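Local coordinates for plasmin and fibronectin-binding protein A (Streptococcus pneumoniae, PDB 4MR0) that acts as a fibronectin-dependent adhesin and invasin of the bacterial surface, binding human fibronectin, plasmin, plasminogen and serum albumin, at residues A[160-165]-A[184-189]; A[180-185]-A[235-240]; A[219-224]-A[243-248]. All blocks are in the same frame, centred on the assembly; numbering follows the deposited sequence.

Contact 1 (A[160-165]-A[184-189]). With MN (manganese (II) ion), chain F.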
loop_
_atom_site.group_PDB
_atom_site.type_symbol
_atom_site.label_atom_id
_atom_site.label_comp_id
_atom_site.label_asym_id
_atom_site.label_seq_id
_atom_site.Cartn_x
_atom_site.Cartn_y
_atom_site.Cartn_z
ATOM N N VAL A 160 -24.003 -8.254 -7.315
ATOM C CA VAL A 160 -23.871 -9.416 -6.433
ATOM C C VAL A 160 -24.320 -9.006 -5.039
ATOM O O VAL A 160 -23.911 -7.965 -4.528
ATOM C CB VAL A 160 -22.425 -9.983 -6.372
ATOM C CG1 VAL A 160 -22.034 -10.529 -7.738
ATOM C CG2 VAL A 160 -21.440 -8.918 -5.890
ATOM N N LYS A 161 -25.179 -9.812 -4.429
ATOM C CA LYS A 161 -25.678 -9.489 -3.099
ATOM C C LYS A 161 -25.000 -10.279 -1.986
ATOM O O LYS A 161 -25.362 -10.154 -0.810
ATOM C CB LYS A 161 -27.194 -9.681 -3.037
ATOM C CG LYS A 161 -27.960 -8.678 -3.894
ATOM C CD LYS A 161 -29.401 -8.574 -3.427
ATOM C CE LYS A 161 -30.201 -7.610 -4.278
ATOM N NZ LYS A 161 -31.564 -7.411 -3.698
ATOM N N GLU A 162 -24.023 -11.093 -2.370
ATOM C CA GLU A 162 -23.231 -11.872 -1.423
ATOM C C GLU A 162 -21.862 -12.107 -2.047
ATOM O O GLU A 162 -21.650 -11.832 -3.235
ATOM C CB GLU A 162 -23.899 -13.211 -1.086
ATOM C CG GLU A 162 -24.415 -13.322 0.361
ATOM C CD GLU A 162 -23.308 -13.518 1.407
ATOM O OE1 GLU A 162 -22.110 -13.548 1.046
ATOM O OE2 GLU A 162 -23.641 -13.651 2.605
ATOM N N ILE A 163 -20.943 -12.615 -1.234
ATOM C CA ILE A 163 -19.566 -12.877 -1.636
ATOM C C ILE A 163 -19.425 -13.992 -2.660
ATOM O O ILE A 163 -20.095 -15.019 -2.572
ATOM C CB ILE A 163 -18.711 -13.255 -0.394
ATOM C CG1 ILE A 163 -18.818 -12.154 0.667
ATOM C CG2 ILE A 163 -17.257 -13.479 -0.796
ATOM C CD1 ILE A 163 -18.225 -12.551 2.015
ATOM N N VAL A 164 -18.548 -13.766 -3.634
ATOM C CA VAL A 164 -18.243 -14.738 -4.677
ATOM C C VAL A 164 -16.925 -15.392 -4.261
ATOM O O VAL A 164 -15.999 -14.705 -3.819
ATOM C CB VAL A 164 -18.045 -14.041 -6.044
ATOM C CG1 VAL A 164 -17.598 -15.058 -7.091
ATOM C CG2 VAL A 164 -19.341 -13.354 -6.469
ATOM N N PHE A 165 -16.835 -16.709 -4.397
ATOM C CA PHE A 165 -15.628 -17.414 -4.001
ATOM C C PHE A 165 -14.821 -17.941 -5.173
ATOM O O PHE A 165 -15.299 -18.769 -5.952
ATOM C CB PHE A 165 -16.003 -18.553 -3.055
ATOM C CG PHE A 165 -16.802 -18.091 -1.875
ATOM C CD1 PHE A 165 -16.200 -17.354 -0.861
ATOM C CD2 PHE A 165 -18.174 -18.336 -1.806
ATOM C CE1 PHE A 165 -16.951 -16.852 0.198
ATOM C CE2 PHE A 165 -18.937 -17.838 -0.748
ATOM C CZ PHE A 165 -18.321 -17.097 0.257
ATOM N N ILE A 184 -23.357 -6.119 -1.724
ATOM C CA ILE A 184 -23.294 -6.792 -0.432
ATOM C C ILE A 184 -23.531 -5.764 0.675
ATOM O O ILE A 184 -22.642 -4.982 1.020
ATOM C CB ILE A 184 -21.921 -7.467 -0.246
ATOM C CG1 ILE A 184 -21.594 -8.304 -1.488
ATOM C CG2 ILE A 184 -21.938 -8.375 0.976
ATOM C CD1 ILE A 184 -20.148 -8.770 -1.561
ATOM N N ASN A 185 -24.744 -5.771 1.224
ATOM C CA ASN A 185 -25.133 -4.833 2.271
ATOM C C ASN A 185 -25.696 -5.620 3.450
ATOM O O ASN A 185 -26.909 -5.663 3.669
ATOM C CB ASN A 185 -26.175 -3.859 1.699
ATOM C CG ASN A 185 -26.677 -2.861 2.720
ATOM O OD1 ASN A 185 -25.891 -2.190 3.395
ATOM N ND2 ASN A 185 -27.997 -2.747 2.834
ATOM N N ILE A 186 -24.790 -6.229 4.212
ATOM C CA ILE A 186 -25.146 -7.065 5.351
ATOM C C ILE A 186 -24.544 -6.539 6.656
ATOM O O ILE A 186 -23.359 -6.208 6.728
ATOM C CB ILE A 186 -24.665 -8.517 5.091
ATOM C CG1 ILE A 186 -25.259 -9.021 3.771
ATOM C CG2 ILE A 186 -25.082 -9.433 6.221
ATOM C CD1 ILE A 186 -24.702 -10.355 3.304
ATOM N N LYS A 187 -25.378 -6.465 7.686
ATOM C CA LYS A 187 -24.967 -5.976 9.001
ATOM C C LYS A 187 -23.939 -6.896 9.669
ATOM O O LYS A 187 -24.062 -8.117 9.597
ATOM C CB LYS A 187 -26.205 -5.869 9.899
ATOM C CG LYS A 187 -25.971 -5.187 11.224
ATOM C CD LYS A 187 -25.807 -3.693 11.034
ATOM C CE LYS A 187 -25.573 -3.004 12.361
ATOM N NZ LYS A 187 -25.444 -1.532 12.183
ATOM N N ASN A 188 -22.929 -6.311 10.314
ATOM C CA ASN A 188 -21.910 -7.099 11.017
ATOM C C ASN A 188 -21.313 -8.135 10.065
ATOM O O ASN A 188 -21.010 -9.264 10.471
ATOM C CB ASN A 188 -22.565 -7.818 12.204
ATOM C CG ASN A 188 -21.553 -8.423 13.164
ATOM O OD1 ASN A 188 -21.807 -9.465 13.775
ATOM N ND2 ASN A 188 -20.411 -7.761 13.321
ATOM N N HIS A 189 -21.122 -7.738 8.810
ATOM C CA HIS A 189 -20.636 -8.652 7.782
ATOM C C HIS A 189 -19.747 -7.908 6.782
ATOM O O HIS A 189 -19.987 -6.740 6.467
ATOM C CB HIS A 189 -21.878 -9.238 7.095
ATOM C CG HIS A 189 -21.609 -10.354 6.136
ATOM N ND1 HIS A 189 -20.971 -10.167 4.927
ATOM C CD2 HIS A 189 -21.988 -11.656 6.163
ATOM C CE1 HIS A 189 -20.976 -11.302 4.249
ATOM N NE2 HIS A 189 -21.586 -12.221 4.977
HETATM MN MN MN F . -22.617 -14.240 4.446
HETATM O O HOH W 1 -26.753 -7.759 0.247
HETATM O O HOH W 2 -20.871 -14.922 2.972
HETATM O O HOH W 3 -24.599 -13.699 5.658
HETATM O O HOH W 4 -23.399 -16.309 3.947
#

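Contact 2 (A[180-185]-A[235-240])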
loop_
_atom_site.group_PDB
_atom_site.type_symbol
_atom_site.label_atom_id
_atom_site.label_comp_id
_atom_site.label_asym_id
_atom_site.label_seq_id
_atom_site.Cartn_x
_atom_site.Cartn_y
_atom_site.Cartn_z
ATOM N N ILE A 180 -18.523 -5.263 -12.278
ATOM C CA ILE A 180 -19.058 -6.075 -11.202
ATOM C C ILE A 180 -19.511 -5.079 -10.143
ATOM O O ILE A 180 -18.707 -4.300 -9.627
ATOM C CB ILE A 180 -17.983 -7.046 -10.673
ATOM C CG1 ILE A 180 -17.708 -8.101 -11.752
ATOM C CG2 ILE A 180 -18.447 -7.707 -9.381
ATOM C CD1 ILE A 180 -16.701 -9.139 -11.370
ATOM N N LEU A 181 -20.809 -5.074 -9.845
ATOM C CA LEU A 181 -21.361 -4.135 -8.872
ATOM C C LEU A 181 -21.544 -4.724 -7.480
ATOM O O LEU A 181 -22.290 -5.686 -7.289
ATOM C CB LEU A 181 -22.704 -3.594 -9.380
ATOM C CG LEU A 181 -23.447 -2.600 -8.481
ATOM C CD1 LEU A 181 -22.597 -1.354 -8.250
ATOM C CD2 LEU A 181 -24.783 -2.234 -9.135
ATOM N N ASN A 182 -20.871 -4.135 -6.499
ATOM C CA ASN A 182 -20.982 -4.625 -5.132
ATOM C C ASN A 182 -22.313 -4.276 -4.470
ATOM O O ASN A 182 -22.575 -3.114 -4.143
ATOM C CB ASN A 182 -19.838 -4.089 -4.278
ATOM C CG ASN A 182 -19.942 -4.543 -2.839
ATOM O OD1 ASN A 182 -20.567 -5.567 -2.553
ATOM N ND2 ASN A 182 -19.321 -3.796 -1.928
ATOM N N GLY A 183 -23.145 -5.295 -4.270
ATOM C CA GLY A 183 -24.438 -5.095 -3.638
ATOM C C GLY A 183 -24.517 -5.783 -2.286
ATOM O O GLY A 183 -25.605 -6.011 -1.756
ATOM N N ILE A 184 -23.357 -6.119 -1.724
ATOM C CA ILE A 184 -23.294 -6.792 -0.432
ATOM C C ILE A 184 -23.531 -5.764 0.675
ATOM O O ILE A 184 -22.642 -4.982 1.020
ATOM C CB ILE A 184 -21.921 -7.467 -0.246
ATOM C CG1 ILE A 184 -21.594 -8.304 -1.488
ATOM C CG2 ILE A 184 -21.938 -8.375 0.976
ATOM C CD1 ILE A 184 -20.148 -8.770 -1.561
ATOM N N ASN A 185 -24.744 -5.771 1.224
ATOM C CA ASN A 185 -25.133 -4.833 2.271
ATOM C C ASN A 185 -25.696 -5.620 3.450
ATOM O O ASN A 185 -26.909 -5.663 3.669
ATOM C CB ASN A 185 -26.175 -3.859 1.699
ATOM C CG ASN A 185 -26.677 -2.861 2.720
ATOM O OD1 ASN A 185 -25.891 -2.190 3.395
ATOM N ND2 ASN A 185 -27.997 -2.747 2.834
ATOM N N LYS A 235 -23.806 5.473 0.555
ATOM C CA LYS A 235 -25.129 5.725 0.002
ATOM C C LYS A 235 -25.935 4.493 -0.413
ATOM O O LYS A 235 -27.101 4.366 -0.042
ATOM C CB LYS A 235 -25.001 6.674 -1.191
ATOM C CG LYS A 235 -26.299 6.938 -1.926
ATOM C CD LYS A 235 -26.072 7.919 -3.057
ATOM C CE LYS A 235 -27.346 8.154 -3.844
ATOM N NZ LYS A 235 -27.143 9.173 -4.914
ATOM N N ASN A 236 -25.325 3.587 -1.174
ATOM C CA ASN A 236 -26.034 2.399 -1.650
ATOM C C ASN A 236 -25.892 1.139 -0.800
ATOM O O ASN A 236 -26.522 0.123 -1.094
ATOM C CB ASN A 236 -25.611 2.071 -3.083
ATOM C CG ASN A 236 -25.902 3.200 -4.054
ATOM O OD1 ASN A 236 -26.952 3.833 -3.988
ATOM N ND2 ASN A 236 -24.975 3.445 -4.975
ATOM N N LEU A 237 -25.059 1.196 0.234
ATOM C CA LEU A 237 -24.843 0.054 1.123
ATOM C C LEU A 237 -24.807 0.625 2.537
ATOM O O LEU A 237 -23.769 0.619 3.206
ATOM C CB LEU A 237 -23.513 -0.627 0.783
ATOM C CG LEU A 237 -23.362 -1.087 -0.673
ATOM C CD1 LEU A 237 -21.910 -1.469 -0.964
ATOM C CD2 LEU A 237 -24.291 -2.258 -0.940
ATOM N N PRO A 238 -25.960 1.123 3.014
ATOM C CA PRO A 238 -26.113 1.725 4.342
ATOM C C PRO A 238 -25.763 0.891 5.569
ATOM O O PRO A 238 -25.546 1.450 6.644
ATOM C CB PRO A 238 -27.573 2.181 4.340
ATOM C CG PRO A 238 -28.237 1.156 3.479
ATOM C CD PRO A 238 -27.264 1.025 2.333
ATOM N N LEU A 239 -25.690 -0.429 5.421
ATOM C CA LEU A 239 -25.379 -1.291 6.564
ATOM C C LEU A 239 -23.916 -1.733 6.729
ATOM O O LEU A 239 -23.566 -2.305 7.755
ATOM C CB LEU A 239 -26.267 -2.542 6.536
ATOM C CG LEU A 239 -27.782 -2.319 6.586
ATOM C CD1 LEU A 239 -28.479 -3.671 6.609
ATOM C CD2 LEU A 239 -28.160 -1.508 7.817
ATOM N N ILE A 240 -23.061 -1.463 5.747
ATOM C CA ILE A 240 -21.665 -1.886 5.839
ATOM C C ILE A 240 -20.757 -0.930 6.620
ATOM O O ILE A 240 -21.083 0.238 6.846
ATOM C CB ILE A 240 -21.058 -2.080 4.435
ATOM C CG1 ILE A 240 -20.934 -0.725 3.728
ATOM C CG2 ILE A 240 -21.955 -3.010 3.613
ATOM C CD1 ILE A 240 -20.169 -0.778 2.426
#

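Contact 3 (A[219-224]-A[243-248])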
loop_
_atom_site.group_PDB
_atom_site.type_symbol
_atom_site.label_atom_id
_atom_site.label_comp_id
_atom_site.label_asym_id
_atom_site.label_seq_id
_atom_site.Cartn_x
_atom_site.Cartn_y
_atom_site.Cartn_z
ATOM N N GLY A 219 -12.201 -5.359 -17.074
ATOM C CA GLY A 219 -13.387 -4.768 -16.490
ATOM C C GLY A 219 -13.197 -3.807 -15.332
ATOM O O GLY A 219 -12.111 -3.275 -15.072
ATOM N N THR A 220 -14.294 -3.601 -14.620
ATOM C CA THR A 220 -14.332 -2.707 -13.483
ATOM C C THR A 220 -15.003 -3.423 -12.328
ATOM O O THR A 220 -15.839 -4.311 -12.540
ATOM C CB THR A 220 -15.175 -1.447 -13.813
ATOM O OG1 THR A 220 -14.563 -0.721 -14.887
ATOM C CG2 THR A 220 -15.314 -0.547 -12.592
ATOM N N ILE A 221 -14.609 -3.065 -11.112
ATOM C CA ILE A 221 -15.242 -3.607 -9.919
ATOM C C ILE A 221 -15.661 -2.356 -9.167
ATOM O O ILE A 221 -14.815 -1.609 -8.694
ATOM C CB ILE A 221 -14.277 -4.427 -9.033
ATOM C CG1 ILE A 221 -13.829 -5.688 -9.770
ATOM C CG2 ILE A 221 -14.976 -4.813 -7.731
ATOM C CD1 ILE A 221 -12.846 -6.565 -8.969
ATOM N N ASP A 222 -16.965 -2.105 -9.116
ATOM C CA ASP A 222 -17.497 -0.942 -8.419
ATOM C C ASP A 222 -17.722 -1.381 -6.979
ATOM O O ASP A 222 -18.689 -2.069 -6.672
ATOM C CB ASP A 222 -18.831 -0.525 -9.044
ATOM C CG ASP A 222 -19.339 0.807 -8.521
ATOM O OD1 ASP A 222 -18.963 1.188 -7.397
ATOM O OD2 ASP A 222 -20.130 1.468 -9.231
ATOM N N MET A 223 -16.832 -0.985 -6.091
ATOM C CA MET A 223 -16.975 -1.382 -4.707
ATOM C C MET A 223 -18.164 -0.667 -4.057
ATOM O O MET A 223 -18.501 -0.915 -2.895
ATOM C CB MET A 223 -15.657 -1.134 -3.984
ATOM C CG MET A 223 -14.521 -1.979 -4.567
ATOM S SD MET A 223 -12.863 -1.719 -3.828
ATOM C CE MET A 223 -12.373 -0.178 -4.854
ATOM N N ASN A 224 -18.780 0.225 -4.838
ATOM C CA ASN A 224 -20.006 0.938 -4.470
ATOM C C ASN A 224 -20.011 1.644 -3.115
ATOM O O ASN A 224 -21.029 1.649 -2.416
ATOM C CB ASN A 224 -21.142 -0.093 -4.538
ATOM C CG ASN A 224 -22.500 0.515 -4.858
ATOM O OD1 ASN A 224 -22.602 1.644 -5.341
ATOM N ND2 ASN A 224 -23.558 -0.259 -4.609
ATOM N N SER A 243 -15.959 -1.506 2.420
ATOM C CA SER A 243 -16.146 -2.327 1.237
ATOM C C SER A 243 -14.799 -2.511 0.550
ATOM O O SER A 243 -13.917 -1.649 0.642
ATOM C CB SER A 243 -17.160 -1.696 0.270
ATOM O OG SER A 243 -16.641 -0.541 -0.359
ATOM N N GLY A 244 -14.650 -3.649 -0.125
ATOM C CA GLY A 244 -13.418 -3.966 -0.830
ATOM C C GLY A 244 -13.723 -4.876 -2.007
ATOM O O GLY A 244 -14.889 -5.227 -2.237
ATOM N N ALA A 245 -12.693 -5.282 -2.745
ATOM C CA ALA A 245 -12.903 -6.151 -3.904
ATOM C C ALA A 245 -12.386 -7.575 -3.736
ATOM O O ALA A 245 -13.072 -8.536 -4.095
ATOM C CB ALA A 245 -12.264 -5.527 -5.153
ATOM N N PHE A 246 -11.175 -7.706 -3.200
ATOM C CA PHE A 246 -10.555 -9.018 -3.034
ATOM C C PHE A 246 -10.004 -9.304 -1.643
ATOM O O PHE A 246 -9.393 -8.442 -1.020
ATOM C CB PHE A 246 -9.385 -9.174 -4.021
ATOM C CG PHE A 246 -9.799 -9.323 -5.459
ATOM C CD1 PHE A 246 -10.131 -10.571 -5.975
ATOM C CD2 PHE A 246 -9.816 -8.218 -6.309
ATOM C CE1 PHE A 246 -10.474 -10.722 -7.320
ATOM C CE2 PHE A 246 -10.157 -8.359 -7.654
ATOM C CZ PHE A 246 -10.482 -9.607 -8.163
ATOM N N ALA A 247 -10.228 -10.527 -1.172
ATOM C CA ALA A 247 -9.684 -10.990 0.101
ATOM C C ALA A 247 -8.970 -12.276 -0.308
ATOM O O ALA A 247 -9.586 -13.332 -0.457
ATOM C CB ALA A 247 -10.790 -11.288 1.102
ATOM N N ILE A 248 -7.665 -12.156 -0.530
ATOM C CA ILE A 248 -6.824 -13.265 -0.954
ATOM C C ILE A 248 -6.057 -13.821 0.242
ATOM O O ILE A 248 -5.149 -13.177 0.757
ATOM C CB ILE A 248 -5.834 -12.780 -2.034
ATOM C CG1 ILE A 248 -6.619 -12.190 -3.217
ATOM C CG2 ILE A 248 -4.952 -13.927 -2.507
ATOM C CD1 ILE A 248 -5.771 -11.403 -4.173
#

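Contact 1 (A[160-165]-A[184-189])
E162 and H189 reach a shared manganese ion through unlike torsions: the ring carbon CG of H189 stands anti to the backbone N (chi1 -172°), whereas the E162 chain bends at chi2 (-74°), which sets CD. E162 OE2 binds the metal at 2.2 Å and H189 NE2 at 2.3 Å. Their two planes, carboxylate and imidazole, are almost perpendicular, 82° apart. Three waters and T200 O complete six ligands. E162 OE1 stays off the metal; it accepts from I163 N at 2.7 Å, close to the carboxylate plane on its anti side, and also from one of the metal-bound waters, so both oxygens of the carboxylate are held. The site lies where two successive turns of a right-handed parallel beta-helix, the pectate-lyase-like fold, leave their strands 156-160 and 178-182 and run on as loops. I186 CD1 lies over the centre of the H189 ring, 3.9 Å above its plane, and also 3.5 Å from E162 OE2, which places a methyl against the metal ligands. I163 CD1 approaches H189 CE1 at 3.8 Å, and I184 CD1 packs on the E162 backbone. A water bridges K161 O and N185 N where the two backbones do not bond directly.

Contact 2 (A[180-185]-A[235-240])
A single side-chain oxygen, N185 OD1, is set into the turn formed by L237 to I240 and makes the one hydrogen bond between 180-185 and 235-240. L239 N donates to it at 2.7 Å, in the carbonyl plane and on a lone pair, with an N-H...O angle of 153°. The amide crosses P238 and L239 at about a right angle: OD1 is also 3.1 Å from L237 C and 3.2 Å from L239 CB, while P238 N has no hydrogen to offer. N185 CG is anti to the backbone N (chi1 178°), and chi2 (51°) turns OD1 to the L239 N-H of this type I turn. In the parallel beta-helix, 180-185 is the end of strand 178-182 and the loop after it, and 235-240 belongs to the long connection between strands 220-222 and 243-252. L237 supplies the apolar part. Its CD2 touches N185 CB at 3.6 Å, and its CD1 lies 3.6 Å from N182 ND2, an amide nitrogen that is itself bonded to S191 OG. N182 OD1 accepts from I184 N at 3.0 Å, closing an Asx turn as the strand ends. I240 CG2 sits 3.3 Å from I184 O, whose hydrogen-bond partner is S191 OG.

Contact 3 (A[219-224]-A[243-248])
Apolar contacts between the side chains of I221, M223, A245 and F246 carry most of this buried meeting of 219-224 with 243-248. I221 divides its branches between two partners. I221 CG2 rests on A245 CB at 3.8 Å, while I221 CD1 runs on to the ring of F246 and touches F246 CE2 at 3.5 Å; the two side chains cross at about a right angle. With CG1 anti to the carbonyl carbon (chi1 -66°) and CD1 extended beyond it, I221 can reach both neighbours at once. M223 adds its sulfur, held anti to CA (chi2 178°), with M223 SD 4.1 Å from A245 CB.

A van der Waals contact with backbone accompanies these: M223 SD lies 3.7 Å from both G244 C and A245 N, against the peptide link between them.

The side chains point into the interior of the right-handed parallel beta-helix, where 243-248 turns a corner at A245, so that S243-G244 and F246-I248 belong to different faces. F261, from strand 260-265, which pairs with 220-222 one turn on and lies in the same turn as 243-252, also packs on M223, A245 and F246, and the F246 ring meets Y216 edge-to-face.

Polar contact is confined to one hydrogen bond across the segments. S243 OG donates to M223 O at 3.2 Å, from above the carbonyl plane, 45° out of it. The hydroxyl also bonds to Y265 N, its stronger partner, and M223 O receives N182 ND2 as well, so each of these buried oxygens has two partners.

In the fold
This chain is the parallel beta-helix part of the longer surface protein, and all three contacts lie toward its N-terminal end, on one side of the chain's centre. Contacts 1 and 2 have centres 8 Å apart and share I184 and N185; a probable backbone hydrogen bond also joins them just past strand 178-182, V160 O to G183 N at 2.8 Å. Contact 2 meets contact 3 through strands 178-182 and 220-222, with I180 O 2.8 Å from D222 N, and by packing of L237 CD1 near N224 O; their centres are 11 Å apart. Contacts 1 and 3, centres 12 Å apart, do not touch. Contact 1 holds the manganese site, about 7 Å from the side chain of I184.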